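Local atomic coordinates of kinesin-like protein (Caenorhabditis elegans, PDB entry 5X3E), a protein that probably hydrolyses ATP to drive movement along microtubules, as a motor of the kinesin-6 family. Residues R144-V157 and C201-C215. Numbering follows the deposited sequence.
Sequences RTLDVIFNSINNRV and CEAIKLSGYNDDMVC. With SO4 (sulfate ion), chain T; SO4 (sulfate ion), chain J.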
ATOM      1  N   ARG A 144      12.009  -1.688   0.415  1.00 39.88           N
ATOM      2  CA  ARG A 144      12.482  -2.590  -0.631  1.00 42.31           C
ATOM      3  C   ARG A 144      11.712  -2.377  -1.925  1.00 44.84           C
ATOM      4  O   ARG A 144      12.297  -2.408  -3.016  1.00 49.30           O
ATOM      5  CB  ARG A 144      12.369  -4.045  -0.174  1.00 59.79           C
ATOM      6  CG  ARG A 144      13.227  -4.393   1.031  1.00 62.04           C
ATOM      7  CD  ARG A 144      13.050  -5.849   1.425  1.00 58.90           C
ATOM      8  NE  ARG A 144      13.694  -6.141   2.701  1.00 64.95           N
ATOM      9  CZ  ARG A 144      14.922  -6.633   2.819  1.00 63.44           C
ATOM     10  NH1 ARG A 144      15.634  -6.899   1.732  1.00 53.55           N
ATOM     11  NH2 ARG A 144      15.435  -6.862   4.020  1.00 58.29           N
ATOM     12  N   THR A 145      10.393  -2.192  -1.826  1.00 59.75           N
ATOM     13  CA  THR A 145       9.596  -1.895  -3.011  1.00 48.46           C
ATOM     14  C   THR A 145      10.066  -0.605  -3.674  1.00 46.19           C
ATOM     15  O   THR A 145      10.244  -0.551  -4.896  1.00 44.13           O
ATOM     16  CB  THR A 145       8.114  -1.809  -2.647  1.00 46.60           C
ATOM     17  OG1 THR A 145       7.648  -3.095  -2.224  1.00 51.74           O
ATOM     18  CG2 THR A 145       7.313  -1.370  -3.856  1.00 40.61           C
ATOM     19  N   LEU A 146      10.271   0.452  -2.882  1.00 44.27           N
ATOM     20  CA  LEU A 146      10.790   1.696  -3.444  1.00 43.11           C
ATOM     21  C   LEU A 146      12.145   1.482  -4.102  1.00 48.87           C
ATOM     22  O   LEU A 146      12.406   2.016  -5.188  1.00 64.43           O
ATOM     23  CB  LEU A 146      10.897   2.768  -2.361  1.00 45.58           C
ATOM     24  CG  LEU A 146       9.601   3.325  -1.775  1.00 39.78           C
ATOM     25  CD1 LEU A 146       9.906   4.150  -0.522  1.00 34.53           C
ATOM     26  CD2 LEU A 146       8.856   4.152  -2.827  1.00 32.53           C
ATOM     27  N   ASP A 147      13.027   0.720  -3.449  1.00 47.80           N
ATOM     28  CA  ASP A 147      14.330   0.405  -4.031  1.00 44.91           C
ATOM     29  C   ASP A 147      14.178  -0.270  -5.386  1.00 44.90           C
ATOM     30  O   ASP A 147      14.748   0.177  -6.387  1.00 49.93           O
ATOM     31  CB  ASP A 147      15.124  -0.499  -3.084  1.00 51.49           C
ATOM     32  CG  ASP A 147      15.716   0.251  -1.911  1.00 59.74           C
ATOM     33  OD1 ASP A 147      16.032   1.450  -2.062  1.00 57.51           O
ATOM     34  OD2 ASP A 147      15.873  -0.371  -0.837  1.00 73.54           O
ATOM     35  N   VAL A 148      13.403  -1.353  -5.433  1.00 45.79           N
ATOM     36  CA  VAL A 148      13.299  -2.155  -6.645  1.00 43.76           C
ATOM     37  C   VAL A 148      12.632  -1.368  -7.768  1.00 53.35           C
ATOM     38  O   VAL A 148      13.031  -1.481  -8.936  1.00 48.05           O
ATOM     39  CB  VAL A 148      12.560  -3.466  -6.334  1.00 43.76           C
ATOM     40  CG1 VAL A 148      12.220  -4.198  -7.607  1.00 40.13           C
ATOM     41  CG2 VAL A 148      13.424  -4.333  -5.432  1.00 42.04           C
ATOM     42  N   ILE A 149      11.596  -0.583  -7.445  1.00 40.83           N
ATOM     43  CA  ILE A 149      10.960   0.264  -8.454  1.00 38.78           C
ATOM     44  C   ILE A 149      11.993   1.173  -9.107  1.00 41.79           C
ATOM     45  O   ILE A 149      12.146   1.190 -10.334  1.00 54.94           O
ATOM     46  CB  ILE A 149       9.801   1.077  -7.843  1.00 43.83           C
ATOM     47  CG1 ILE A 149       8.588   0.182  -7.578  1.00 37.76           C
ATOM     48  CG2 ILE A 149       9.397   2.238  -8.756  1.00 32.10           C
ATOM     49  CD1 ILE A 149       7.554   0.832  -6.687  1.00 39.03           C
ATOM     50  N   PHE A 150      12.727   1.936  -8.294  1.00 37.79           N
ATOM     51  CA  PHE A 150      13.706   2.862  -8.856  1.00 41.70           C
ATOM     52  C   PHE A 150      14.851   2.134  -9.542  1.00 42.95           C
ATOM     53  O   PHE A 150      15.452   2.678 -10.474  1.00 46.69           O
ATOM     54  CB  PHE A 150      14.232   3.790  -7.766  1.00 42.27           C
ATOM     55  CG  PHE A 150      13.309   4.922  -7.455  1.00 42.06           C
ATOM     56  CD1 PHE A 150      13.349   6.085  -8.205  1.00 42.55           C
ATOM     57  CD2 PHE A 150      12.382   4.819  -6.438  1.00 52.28           C
ATOM     58  CE1 PHE A 150      12.496   7.127  -7.933  1.00 49.32           C
ATOM     59  CE2 PHE A 150      11.522   5.858  -6.159  1.00 52.39           C
ATOM     60  CZ  PHE A 150      11.580   7.016  -6.907  1.00 59.44           C
ATOM     61  N   ASN A 151      15.169   0.913  -9.102  1.00 52.85           N
ATOM     62  CA  ASN A 151      16.158   0.107  -9.812  1.00 44.35           C
ATOM     63  C   ASN A 151      15.652  -0.341 -11.177  1.00 46.41           C
ATOM     64  O   ASN A 151      16.442  -0.465 -12.119  1.00 51.66           O
ATOM     65  CB  ASN A 151      16.543  -1.117  -8.981  1.00 61.06           C
ATOM     66  CG  ASN A 151      17.248  -0.748  -7.699  1.00 59.84           C
ATOM     67  OD1 ASN A 151      17.729   0.376  -7.546  1.00 53.47           O
ATOM     68  ND2 ASN A 151      17.322  -1.696  -6.768  1.00 48.95           N
ATOM     69  N   SER A 152      14.347  -0.582 -11.309  1.00 51.07           N
ATOM     70  CA  SER A 152      13.803  -1.268 -12.472  1.00 47.85           C
ATOM     71  C   SER A 152      13.246  -0.344 -13.551  1.00 61.76           C
ATOM     72  O   SER A 152      13.037  -0.807 -14.678  1.00 66.97           O
ATOM     73  CB  SER A 152      12.701  -2.237 -12.035  1.00 51.56           C
ATOM     74  OG  SER A 152      13.187  -3.141 -11.062  1.00 57.70           O
ATOM     75  N   ILE A 153      13.004   0.937 -13.254  1.00 37.57           N
ATOM     76  CA  ILE A 153      12.473   1.848 -14.264  1.00 47.37           C
ATOM     77  C   ILE A 153      13.630   2.477 -15.024  1.00 52.88           C
ATOM     78  O   ILE A 153      14.751   2.593 -14.519  1.00 51.51           O
ATOM     79  CB  ILE A 153      11.561   2.931 -13.648  1.00 37.03           C
ATOM     80  CG1 ILE A 153      12.361   3.873 -12.749  1.00 36.77           C
ATOM     81  CG2 ILE A 153      10.393   2.304 -12.903  1.00 33.51           C
ATOM     82  CD1 ILE A 153      11.495   4.834 -11.969  1.00 37.43           C
ATOM     83  N   ASN A 154      13.356   2.864 -16.266  1.00 56.78           N
ATOM     84  CA  ASN A 154      14.281   3.620 -17.092  1.00 57.69           C
ATOM     85  C   ASN A 154      13.594   4.893 -17.563  1.00 48.35           C
ATOM     86  O   ASN A 154      12.391   5.084 -17.370  1.00 63.45           O
ATOM     87  CB  ASN A 154      14.762   2.798 -18.297  1.00 59.74           C
ATOM     88  CG  ASN A 154      15.328   1.456 -17.892  1.00 68.77           C
ATOM     89  OD1 ASN A 154      16.163   1.371 -16.990  1.00 81.58           O
ATOM     90  ND2 ASN A 154      14.867   0.395 -18.548  1.00 59.82           N
ATOM     91  N   ASN A 155      14.383   5.775 -18.174  1.00 51.25           N
ATOM     92  CA  ASN A 155      13.874   7.027 -18.734  1.00 48.48           C
ATOM     93  C   ASN A 155      13.147   7.850 -17.673  1.00 48.63           C
ATOM     94  O   ASN A 155      12.129   8.489 -17.945  1.00 70.82           O
ATOM     95  CB  ASN A 155      12.957   6.768 -19.930  1.00 44.04           C
ATOM     96  CG  ASN A 155      13.663   6.058 -21.066  1.00 42.08           C
ATOM     97  OD1 ASN A 155      14.891   6.043 -21.136  1.00 61.42           O
ATOM     98  ND2 ASN A 155      12.884   5.481 -21.976  1.00 40.32           N
ATOM     99  N   ARG A 156      13.670   7.830 -16.452  1.00 48.09           N
ATOM    100  CA  ARG A 156      13.143   8.688 -15.400  1.00 55.39           C
ATOM    101  C   ARG A 156      13.573  10.123 -15.687  1.00 46.94           C
ATOM    102  O   ARG A 156      14.769  10.400 -15.808  1.00 63.96           O
ATOM    103  CB  ARG A 156      13.673   8.251 -14.037  1.00 54.14           C
ATOM    104  CG  ARG A 156      12.774   8.610 -12.869  1.00 56.87           C
ATOM    105  CD  ARG A 156      13.540   8.595 -11.559  1.00 59.79           C
ATOM    106  NE  ARG A 156      14.387   9.779 -11.480  1.00 62.39           N
ATOM    107  CZ  ARG A 156      15.708   9.789 -11.591  1.00 79.03           C
ATOM    108  NH1 ARG A 156      16.386   8.663 -11.779  1.00100.51           N
ATOM    109  NH2 ARG A 156      16.351  10.945 -11.509  1.00 85.78           N
ATOM    110  N   VAL A 157      12.617  11.033 -15.814  1.00 49.94           N
ATOM    111  CA  VAL A 157      12.974  12.407 -16.154  1.00 52.43           C
ATOM    112  C   VAL A 157      13.216  13.262 -14.922  1.00 47.77           C
ATOM    113  O   VAL A 157      12.903  12.865 -13.795  1.00 50.09           O
ATOM    114  CB  VAL A 157      11.909  13.072 -17.040  1.00 56.39           C
ATOM    115  CG1 VAL A 157      12.097  12.636 -18.428  1.00 57.55           C
ATOM    116  CG2 VAL A 157      10.506  12.714 -16.560  1.00 49.67           C
ATOM    117  N   CYS A 201      19.853  -1.134   1.204  1.00 68.57           N
ATOM    118  CA  CYS A 201      19.227  -0.853  -0.083  1.00 68.51           C
ATOM    119  C   CYS A 201      19.112  -2.142  -0.884  1.00 59.65           C
ATOM    120  O   CYS A 201      20.103  -2.860  -1.052  1.00 77.03           O
ATOM    121  CB  CYS A 201      20.032   0.187  -0.875  1.00 76.98           C
ATOM    122  SG  CYS A 201      20.364   1.716   0.027  1.00109.35           S
ATOM    123  N   GLU A 202      17.915  -2.433  -1.379  1.00 56.21           N
ATOM    124  CA  GLU A 202      17.737  -3.592  -2.243  1.00 68.43           C
ATOM    125  C   GLU A 202      18.401  -3.346  -3.591  1.00 70.48           C
ATOM    126  O   GLU A 202      18.228  -2.285  -4.197  1.00 58.99           O
ATOM    127  CB  GLU A 202      16.255  -3.900  -2.441  1.00 54.72           C
ATOM    128  CG  GLU A 202      15.690  -4.889  -1.444  1.00 75.87           C
ATOM    129  CD  GLU A 202      16.131  -6.309  -1.718  1.00 87.75           C
ATOM    130  OE1 GLU A 202      16.690  -6.557  -2.806  1.00103.62           O
ATOM    131  OE2 GLU A 202      15.929  -7.174  -0.839  1.00 83.44           O
ATOM    132  N   ALA A 203      19.169  -4.330  -4.059  1.00 71.35           N
ATOM    133  CA  ALA A 203      19.857  -4.234  -5.336  1.00 56.50           C
ATOM    134  C   ALA A 203      19.083  -4.882  -6.478  1.00 60.82           C
ATOM    135  O   ALA A 203      19.456  -4.689  -7.640  1.00 77.75           O
ATOM    136  CB  ALA A 203      21.249  -4.867  -5.240  1.00 60.85           C
ATOM    137  N   ILE A 204      18.025  -5.637  -6.169  1.00 53.23           N
ATOM    138  CA  ILE A 204      17.239  -6.337  -7.182  1.00 51.58           C
ATOM    139  C   ILE A 204      16.788  -5.370  -8.267  1.00 50.79           C
ATOM    140  O   ILE A 204      16.281  -4.278  -7.979  1.00 56.31           O
ATOM    141  CB  ILE A 204      16.029  -7.029  -6.526  1.00 58.08           C
ATOM    142  CG1 ILE A 204      16.469  -8.214  -5.668  1.00 74.78           C
ATOM    143  CG2 ILE A 204      15.043  -7.500  -7.580  1.00 56.23           C
ATOM    144  CD1 ILE A 204      15.307  -8.953  -5.017  1.00 78.36           C
ATOM    145  N   LYS A 205      16.979  -5.766  -9.526  1.00 53.63           N
ATOM    146  CA  LYS A 205      16.452  -5.042 -10.678  1.00 57.93           C
ATOM    147  C   LYS A 205      15.539  -5.978 -11.452  1.00 57.30           C
ATOM    148  O   LYS A 205      15.980  -7.031 -11.926  1.00 65.68           O
ATOM    149  CB  LYS A 205      17.567  -4.508 -11.581  1.00 67.95           C
ATOM    150  CG  LYS A 205      18.594  -3.655 -10.855  1.00103.35           C
ATOM    151  CD  LYS A 205      19.116  -2.534 -11.743  1.00110.42           C
ATOM    152  CE  LYS A 205      19.941  -1.537 -10.936  1.00106.54           C
ATOM    153  NZ  LYS A 205      20.072  -0.220 -11.621  1.00 96.07           N
ATOM    154  N   LEU A 206      14.267  -5.608 -11.556  1.00 59.28           N
ATOM    155  CA  LEU A 206      13.304  -6.360 -12.344  1.00 52.87           C
ATOM    156  C   LEU A 206      13.242  -5.804 -13.759  1.00 56.16           C
ATOM    157  O   LEU A 206      13.504  -4.622 -13.996  1.00 59.16           O
ATOM    158  CB  LEU A 206      11.912  -6.301 -11.706  1.00 43.36           C
ATOM    159  CG  LEU A 206      11.800  -6.743 -10.246  1.00 52.08           C
ATOM    160  CD1 LEU A 206      10.364  -6.599  -9.770  1.00 56.90           C
ATOM    161  CD2 LEU A 206      12.293  -8.178 -10.090  1.00 44.62           C
ATOM    162  N   SER A 207      12.889  -6.666 -14.702  1.00 44.94           N
ATOM    163  CA  SER A 207      12.693  -6.235 -16.076  1.00 56.90           C
ATOM    164  C   SER A 207      11.201  -6.119 -16.371  1.00 64.79           C
ATOM    165  O   SER A 207      10.358  -6.685 -15.673  1.00 66.36           O
ATOM    166  CB  SER A 207      13.334  -7.218 -17.054  1.00 50.68           C
ATOM    167  OG  SER A 207      12.628  -8.442 -17.022  1.00 67.63           O
ATOM    168  N   GLY A 208      10.884  -5.371 -17.423  1.00 52.84           N
ATOM    169  CA  GLY A 208       9.505  -5.224 -17.830  1.00 48.81           C
ATOM    170  C   GLY A 208       9.106  -3.787 -18.088  1.00 53.93           C
ATOM    171  O   GLY A 208       8.003  -3.524 -18.573  1.00 58.28           O
ATOM    172  N   TYR A 209       9.989  -2.847 -17.763  1.00 53.44           N
ATOM    173  CA  TYR A 209       9.703  -1.451 -18.045  1.00 42.18           C
ATOM    174  C   TYR A 209       9.679  -1.206 -19.548  1.00 47.12           C
ATOM    175  O   TYR A 209      10.486  -1.754 -20.299  1.00 56.52           O
ATOM    176  CB  TYR A 209      10.727  -0.533 -17.384  1.00 36.14           C
ATOM    177  CG  TYR A 209      10.428   0.924 -17.656  1.00 44.64           C
ATOM    178  CD1 TYR A 209      11.058   1.606 -18.692  1.00 44.41           C
ATOM    179  CD2 TYR A 209       9.494   1.612 -16.891  1.00 46.49           C
ATOM    180  CE1 TYR A 209      10.770   2.933 -18.950  1.00 56.15           C
ATOM    181  CE2 TYR A 209       9.199   2.935 -17.142  1.00 48.54           C
ATOM    182  CZ  TYR A 209       9.836   3.592 -18.170  1.00 52.05           C
ATOM    183  OH  TYR A 209       9.540   4.913 -18.415  1.00 38.30           O
ATOM    184  N   ASN A 210       8.753  -0.353 -19.979  1.00 55.34           N
ATOM    185  CA  ASN A 210       8.530  -0.066 -21.392  1.00 44.89           C
ATOM    186  C   ASN A 210       9.447   1.083 -21.792  1.00 44.34           C
ATOM    187  O   ASN A 210       9.145   2.251 -21.540  1.00 55.28           O
ATOM    188  CB  ASN A 210       7.061   0.273 -21.618  1.00 50.78           C
ATOM    189  CG  ASN A 210       6.729   0.519 -23.069  1.00 51.26           C
ATOM    190  OD1 ASN A 210       7.594   0.449 -23.946  1.00 44.22           O
ATOM    191  ND2 ASN A 210       5.459   0.800 -23.335  1.00 48.28           N
ATOM    192  N   ASP A 211      10.561   0.757 -22.456  1.00 45.00           N
ATOM    193  CA  ASP A 211      11.549   1.776 -22.805  1.00 50.05           C
ATOM    194  C   ASP A 211      11.035   2.801 -23.807  1.00 50.47           C
ATOM    195  O   ASP A 211      11.679   3.840 -23.983  1.00 51.04           O
ATOM    196  CB  ASP A 211      12.814   1.119 -23.370  1.00 51.93           C
ATOM    197  CG  ASP A 211      13.649   0.432 -22.306  1.00 54.65           C
ATOM    198  OD1 ASP A 211      13.488   0.756 -21.117  1.00 52.52           O
ATOM    199  OD2 ASP A 211      14.469  -0.443 -22.660  1.00 78.86           O
ATOM    200  N   ASP A 212       9.881   2.564 -24.430  1.00 43.87           N
ATOM    201  CA  ASP A 212       9.249   3.592 -25.252  1.00 56.43           C
ATOM    202  C   ASP A 212       8.503   4.617 -24.417  1.00 44.12           C
ATOM    203  O   ASP A 212       7.935   5.560 -24.974  1.00 39.82           O
ATOM    204  CB  ASP A 212       8.306   2.953 -26.275  1.00 41.78           C
ATOM    205  CG  ASP A 212       9.049   2.378 -27.465  1.00 49.37           C
ATOM    206  OD1 ASP A 212      10.008   3.030 -27.935  1.00 65.87           O
ATOM    207  OD2 ASP A 212       8.687   1.277 -27.923  1.00 56.68           O
ATOM    208  N   MET A 213       8.504   4.453 -23.101  1.00 46.46           N
ATOM    209  CA  MET A 213       7.867   5.378 -22.188  1.00 37.41           C
ATOM    210  C   MET A 213       8.903   6.121 -21.362  1.00 45.20           C
ATOM    211  O   MET A 213       9.964   5.597 -21.013  1.00 56.43           O
ATOM    212  CB  MET A 213       6.892   4.650 -21.258  1.00 37.08           C
ATOM    213  CG  MET A 213       5.737   3.996 -21.995  1.00 54.29           C
ATOM    214  SD  MET A 213       4.533   5.200 -22.587  1.00 59.31           S
ATOM    215  CE  MET A 213       3.234   5.006 -21.382  1.00 70.85           C
ATOM    216  N   VAL A 214       8.578   7.340 -21.089  1.00 50.82           N
ATOM    217  CA  VAL A 214       9.278   8.177 -20.133  1.00 40.60           C
ATOM    218  C   VAL A 214       8.460   8.193 -18.850  1.00 43.39           C
ATOM    219  O   VAL A 214       7.235   8.041 -18.884  1.00 61.34           O
ATOM    220  CB  VAL A 214       9.470   9.580 -20.729  1.00 54.06           C
ATOM    221  CG1 VAL A 214       9.963  10.485 -19.709  1.00 76.04           C
ATOM    222  CG2 VAL A 214      10.511   9.507 -21.813  1.00 46.09           C
ATOM    223  N   CYS A 215       9.118   8.364 -17.704  1.00 39.31           N
ATOM    224  CA  CYS A 215       8.385   8.217 -16.455  1.00 39.64           C
ATOM    225  C   CYS A 215       8.895   9.162 -15.374  1.00 45.04           C
ATOM    226  O   CYS A 215       9.983   9.738 -15.462  1.00 44.02           O
ATOM    227  CB  CYS A 215       8.461   6.778 -15.941  1.00 35.93           C
ATOM    228  SG  CYS A 215      10.094   6.346 -15.284  1.00 42.75           S
TER
HETATM  229  S   SO4 T 518      12.901 -10.522 -13.460  1.00127.97           S
HETATM  230  O1  SO4 T 518      14.143 -10.277 -12.731  1.00133.15           O
HETATM  231  O2  SO4 T 518      13.141 -11.529 -14.492  1.00134.63           O
HETATM  232  O3  SO4 T 518      11.873 -10.998 -12.536  1.00118.62           O
HETATM  233  O4  SO4 T 518      12.452  -9.286 -14.092  1.00122.72           O
HETATM  234  S   SO4 J 508       2.603   0.668 -20.697  1.00 95.46           S
HETATM  235  O1  SO4 J 508       3.414   0.181 -19.584  1.00 76.32           O
HETATM  236  O2  SO4 J 508       2.344  -0.430 -21.623  1.00102.47           O
HETATM  237  O3  SO4 J 508       1.333   1.198 -20.204  1.00 94.48           O
HETATM  238  O4  SO4 J 508       3.324   1.723 -21.398  1.00107.48           O
HETATM  239  O   HOH W   1      12.488  -2.937 -16.157  1.00 55.40           O
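Asn151 shows how one side-chain amide can hold an irregular chain against a helix: its ND2 gives hydrogen bonds to Glu202 O (2.8 Å) and Ile204 O, both acceptor oxygens lying near the Asn151 amide plane, although ND2 stands above the plane of each carbonyl. One turn earlier, Asp147 OD2 takes the N-H of Glu202 in a nearly straight bond (167°) from above its carboxylate plane, while Asp147 OD1 is held by Ser267 and Arg199. The Glu202 chain, bent at chi2 (-74°), lays CG against the aliphatic part of Arg144 and delivers OE2 to Arg144 NH1 in a salt bridge whose hydrogen bond is weak because of its angle (129°).

At the helix end Ser152 OG works both ways, donating to Val148 O and accepting from Leu206 N (2.7 Å). A water completes this corner, donating to Ser152 O and Leu206 O and accepting from Tyr209 N. Close by, Val148 CG1 packs on Leu206 CG.

Beyond the helix, the Tyr209 ring offers one face to Asn154 N, which lies above it toward the rim. Asn154 ND2 meets the syn lone pair of Asp211 OD1 (2.9 Å). Met213 O is gripped from opposite faces by Tyr209 OH and Asn155 ND2 (3.1 Å). Backbone bonds Cys215 N to Asn155 O and Val157 N to Cys215 O (3.0 Å) form the single beta bridge between Arg156 and Cys215.

Thus helix 141-152 and the loop after it are joined to the connection entering strand 213-225 of the central mixed sheet, an arrangement belonging to the kinesin motor domain's P-loop NTPase fold.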